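Local coordinates for protein methylmalonyl-CoA carboxyltransferase 5S subunit (Propionibacterium freudenreichii subsp. shermanii, PDB 1RQB) that transfers a carboxyl group from the biotin of the 1.3S subunit to pyruvate, forming oxaloacetate, in a cobalt-dependent step of the transcarboxylase complex, at residues 78-82 against 466-472; 352-357 against 397-402. All coordinates share one frame. Residue numbers count along the deposited sequence, not the author numbering.

Interaction 1: 78-82 against 466-472; sequences FLNED and HRAEGPH
Asn80 projects its side chain over the turn formed by 466-472 and gives up more surface to it (117 Å²) than any other residue of either segment. The residue has left-handed backbone angles (phi 46°, psi 46°) just past helix 71-77, and chi1 in the t well (-169°) carries its amide to two carbonyls: ND2 donates to Gly470 O at 2.9 Å and to His466 O at 3.0 Å. His466 O also accepts from Glu469 N (2.9 Å) as the helical turn 467-469 closes; Gly470, at phi 93° and psi 161°, then leads the chain into an extended course. In register, Leu79 lies beside His472 (CA-CA 5.2 Å) and Glu81 beside Pro471 (4.6 Å). His472 N donates to Leu79 O at 3.0 Å, nearly straight at 170°, while Pro471 CA approaches Leu79 O and Asn80 O, each at 3.4 Å, as CA-H...O contacts. The loop 78-82 joins two helices of the TIM barrel, so this contact ties the barrel to the carboxyl-terminal part of the conserved carboxylase domain. Asp82, at the N-cap of helix 83-93, bonds Trp84 N through OD1 and forms a salt bridge from OD2 to Arg467 NH1 (2.9 Å); Asp449 also pairs with that guanidinium. One water bridges Asn80 O (2.9 Å) and Arg467 O (2.8 Å). Glu469 OE1 and OE2 accept from His466 ND1 (2.7 Å) and His472 NE2 (3.0 Å), respectively.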
# COMPACT_ATOMS: atom_id res chain seq x y z
N PHE A 78 24.34 13.14 11.77
CA PHE A 78 23.60 14.16 11.01
C PHE A 78 22.78 15.12 11.88
O PHE A 78 22.53 16.25 11.46
CB PHE A 78 22.60 13.49 10.05
CG PHE A 78 23.21 12.47 9.14
CD1 PHE A 78 22.70 11.18 9.09
CD2 PHE A 78 24.26 12.81 8.30
CE1 PHE A 78 23.23 10.23 8.22
CE2 PHE A 78 24.80 11.88 7.42
CZ PHE A 78 24.28 10.58 7.38
N LEU A 79 22.35 14.70 13.06
CA LEU A 79 21.45 15.56 13.84
C LEU A 79 22.12 16.21 15.05
O LEU A 79 21.45 16.90 15.82
CB LEU A 79 20.23 14.74 14.29
CG LEU A 79 19.50 13.94 13.21
CD1 LEU A 79 18.35 13.17 13.85
CD2 LEU A 79 18.97 14.86 12.12
N ASN A 80 23.42 15.99 15.24
CA ASN A 80 24.14 16.54 16.40
C ASN A 80 23.32 16.30 17.66
O ASN A 80 23.15 17.19 18.49
CB ASN A 80 24.39 18.05 16.23
CG ASN A 80 25.36 18.59 17.27
OD1 ASN A 80 26.47 18.07 17.43
ND2 ASN A 80 24.95 19.62 18.00
N GLU A 81 22.82 15.08 17.81
CA GLU A 81 21.98 14.72 18.96
C GLU A 81 22.60 13.54 19.70
O GLU A 81 23.13 12.62 19.09
CB GLU A 81 20.58 14.33 18.45
CG GLU A 81 19.61 13.96 19.54
CD GLU A 81 18.24 13.61 18.99
OE1 GLU A 81 17.99 13.88 17.79
OE2 GLU A 81 17.40 13.08 19.75
N ASP A 82 22.54 13.57 21.03
CA ASP A 82 23.08 12.45 21.82
C ASP A 82 21.99 11.38 21.87
O ASP A 82 20.91 11.61 22.40
CB ASP A 82 23.42 12.91 23.24
CG ASP A 82 24.23 11.88 24.01
OD1 ASP A 82 24.03 10.67 23.77
OD2 ASP A 82 25.07 12.28 24.85
N HIS A 466 30.71 19.41 19.08
CA HIS A 466 29.56 20.25 18.70
C HIS A 466 28.29 19.96 19.50
O HIS A 466 27.33 20.72 19.40
CB HIS A 466 29.26 20.03 17.22
CG HIS A 466 30.27 20.64 16.30
ND1 HIS A 466 30.42 22.00 16.16
CD2 HIS A 466 31.17 20.07 15.46
CE1 HIS A 466 31.37 22.25 15.27
NE2 HIS A 466 31.84 21.09 14.83
N ARG A 467 28.26 18.88 20.26
CA ARG A 467 27.06 18.48 21.01
C ARG A 467 26.43 19.62 21.80
O ARG A 467 25.21 19.70 21.91
CB ARG A 467 27.37 17.31 21.95
CG ARG A 467 26.24 17.01 22.96
CD ARG A 467 26.49 15.72 23.73
NE ARG A 467 27.82 15.69 24.35
CZ ARG A 467 28.39 14.58 24.80
NH1 ARG A 467 27.75 13.42 24.70
NH2 ARG A 467 29.62 14.63 25.33
N ALA A 468 27.25 20.50 22.37
CA ALA A 468 26.77 21.61 23.20
C ALA A 468 25.84 22.56 22.43
O ALA A 468 25.10 23.32 23.05
CB ALA A 468 27.96 22.38 23.77
N GLU A 469 25.88 22.55 21.10
CA GLU A 469 25.03 23.44 20.30
C GLU A 469 23.57 22.98 20.36
O GLU A 469 22.66 23.73 20.03
CB GLU A 469 25.45 23.44 18.84
CG GLU A 469 26.88 23.85 18.55
CD GLU A 469 27.27 23.54 17.11
OE1 GLU A 469 28.43 23.79 16.74
OE2 GLU A 469 26.40 23.05 16.34
N GLY A 470 23.37 21.73 20.76
CA GLY A 470 22.03 21.18 20.84
C GLY A 470 21.66 20.48 19.54
O GLY A 470 22.27 20.74 18.51
N PRO A 471 20.65 19.61 19.56
CA PRO A 471 20.27 18.90 18.34
C PRO A 471 19.71 19.82 17.26
O PRO A 471 19.07 20.84 17.54
CB PRO A 471 19.24 17.88 18.83
CG PRO A 471 18.62 18.55 19.99
CD PRO A 471 19.78 19.23 20.69
N HIS A 472 19.98 19.46 16.01
CA HIS A 472 19.50 20.25 14.87
C HIS A 472 18.62 19.36 13.99
O HIS A 472 18.45 18.17 14.26
CB HIS A 472 20.69 20.78 14.06
CG HIS A 472 21.70 21.51 14.88
ND1 HIS A 472 21.35 22.46 15.82
CD2 HIS A 472 23.05 21.46 14.88
CE1 HIS A 472 22.45 22.97 16.36
NE2 HIS A 472 23.49 22.38 15.81
O HOH W 1 23.12 18.05 21.21
O HOH W 2 17.07 15.97 16.53

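Interaction 2: 352-357 against 397-402; sequences AAGFPP and SPADRD
Loop 397-402 packs against a Schellman motif that ends helix 339-352, with Gly354 as its C-prime residue (phi 87°, psi 23°). Ser397, chi1 m, points its CB toward the helix end and donates from OG to Ala353 O at 2.6 Å; its CB lies 3.7 Å from Gly354 CA, where a CB on Gly354 would clash. Pro398 follows with helical angles, its CD 3.2 Å from Gly354 O and its CG 4.3 Å from Pro357 CD. Ala399 turns extended (phi -125°, psi 172°): its N donates to Gly354 O (3.0 Å), and its CB meets the edge of the Phe355 ring, 4.1 Å from CD1. Phe355, itself in a left-handed conformation (59°/50°), also touches Pro170 and Val171 of a barrel loop with its side chain. Asp400 brings its backbone O 4.1 Å from Gly354 CA while its CB points away from the helix end. Arg401, CA 4.5 Å from that of Gly354, sets its CG 3.5 Å from Ala353 O, and its NH1 donates to Ser397 OG (2.9 Å) within the loop. Asp402, the N-cap residue of helix 403-413, has its CA 4.9 Å from that of Ala352, and its N donates to Ala352 O at 3.1 Å and 165°.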
# COMPACT_ATOMS: atom_id res chain seq x y z
N ALA A 352 28.23 -18.68 -2.94
CA ALA A 352 29.60 -18.91 -2.49
C ALA A 352 29.75 -18.54 -1.01
O ALA A 352 30.49 -19.18 -0.27
CB ALA A 352 30.57 -18.08 -3.33
N ALA A 353 29.03 -17.50 -0.58
CA ALA A 353 29.12 -17.02 0.80
C ALA A 353 28.22 -17.84 1.74
O ALA A 353 28.07 -17.50 2.91
CB ALA A 353 28.74 -15.55 0.86
N GLY A 354 27.61 -18.90 1.24
CA GLY A 354 26.76 -19.71 2.10
C GLY A 354 25.30 -19.28 2.22
O GLY A 354 24.65 -19.60 3.21
N PHE A 355 24.82 -18.54 1.23
CA PHE A 355 23.42 -18.08 1.17
C PHE A 355 23.01 -17.23 2.37
O PHE A 355 21.99 -17.48 3.01
CB PHE A 355 22.46 -19.26 1.06
CG PHE A 355 22.51 -19.96 -0.26
CD1 PHE A 355 23.00 -21.25 -0.36
CD2 PHE A 355 22.09 -19.31 -1.42
CE1 PHE A 355 23.07 -21.90 -1.60
CE2 PHE A 355 22.16 -19.94 -2.65
CZ PHE A 355 22.65 -21.24 -2.74
N PRO A 356 23.80 -16.20 2.70
CA PRO A 356 23.31 -15.43 3.85
C PRO A 356 22.12 -14.58 3.40
O PRO A 356 21.94 -14.31 2.21
CB PRO A 356 24.52 -14.57 4.22
CG PRO A 356 25.16 -14.32 2.87
CD PRO A 356 25.12 -15.72 2.26
N PRO A 357 21.27 -14.17 4.36
CA PRO A 357 20.10 -13.33 4.04
C PRO A 357 20.69 -12.05 3.45
O PRO A 357 21.75 -11.61 3.89
CB PRO A 357 19.47 -13.09 5.41
CG PRO A 357 19.86 -14.33 6.19
CD PRO A 357 21.30 -14.55 5.78
N SER A 397 27.73 -19.31 8.08
CA SER A 397 26.71 -19.00 7.07
C SER A 397 25.60 -20.05 7.18
O SER A 397 25.80 -21.10 7.80
CB SER A 397 27.32 -19.05 5.67
OG SER A 397 28.25 -18.00 5.47
N PRO A 398 24.41 -19.78 6.62
CA PRO A 398 23.32 -20.76 6.70
C PRO A 398 23.71 -22.08 6.04
O PRO A 398 23.29 -23.15 6.48
CB PRO A 398 22.19 -20.06 5.95
CG PRO A 398 22.40 -18.63 6.34
CD PRO A 398 23.90 -18.47 6.16
N ALA A 399 24.51 -22.01 4.99
CA ALA A 399 24.99 -23.21 4.29
C ALA A 399 26.51 -23.17 4.24
O ALA A 399 27.12 -22.16 4.58
CB ALA A 399 24.42 -23.27 2.88
N ASP A 400 27.13 -24.26 3.79
CA ASP A 400 28.60 -24.31 3.71
C ASP A 400 29.10 -23.40 2.59
O ASP A 400 28.55 -23.37 1.49
CB ASP A 400 29.07 -25.75 3.47
CG ASP A 400 28.79 -26.65 4.66
OD1 ASP A 400 29.18 -26.28 5.79
OD2 ASP A 400 28.20 -27.74 4.46
N ARG A 401 30.15 -22.64 2.91
CA ARG A 401 30.75 -21.72 1.93
C ARG A 401 31.61 -22.52 0.94
O ARG A 401 32.08 -23.61 1.24
CB ARG A 401 31.58 -20.65 2.67
CG ARG A 401 30.71 -19.67 3.48
CD ARG A 401 31.52 -18.57 4.15
NE ARG A 401 32.33 -19.06 5.27
CZ ARG A 401 31.97 -18.93 6.54
NH1 ARG A 401 30.82 -18.35 6.86
NH2 ARG A 401 32.75 -19.41 7.50
N ASP A 402 31.79 -21.96 -0.25
CA ASP A 402 32.56 -22.63 -1.31
C ASP A 402 34.04 -22.71 -0.93
O ASP A 402 34.72 -21.70 -0.82
CB ASP A 402 32.38 -21.87 -2.63
CG ASP A 402 33.03 -22.58 -3.80
OD1 ASP A 402 33.25 -23.81 -3.71
OD2 ASP A 402 33.29 -21.92 -4.82

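How the interactions relate
Both segments of interaction 2 fall between those of interaction 1 in the sequence, yet the centres of the two contacts lie 41 Å apart on opposite sides of the chain's centre, with nearest atoms about 22 Å apart. They share no helix. Interaction 1 is a surface contact joining the barrel to the conserved carboxylase domain; its chemistry suits that place, with a salt bridge, a bridging water and an amide donating to two carbonyls. Interaction 2 is partly buried and local to the carboxylase domain, with 39 residues between its segments. There, backbone and serine hydroxyl bonds combine with proline, alanine and phenylalanine packing, without a salt bridge between the segments.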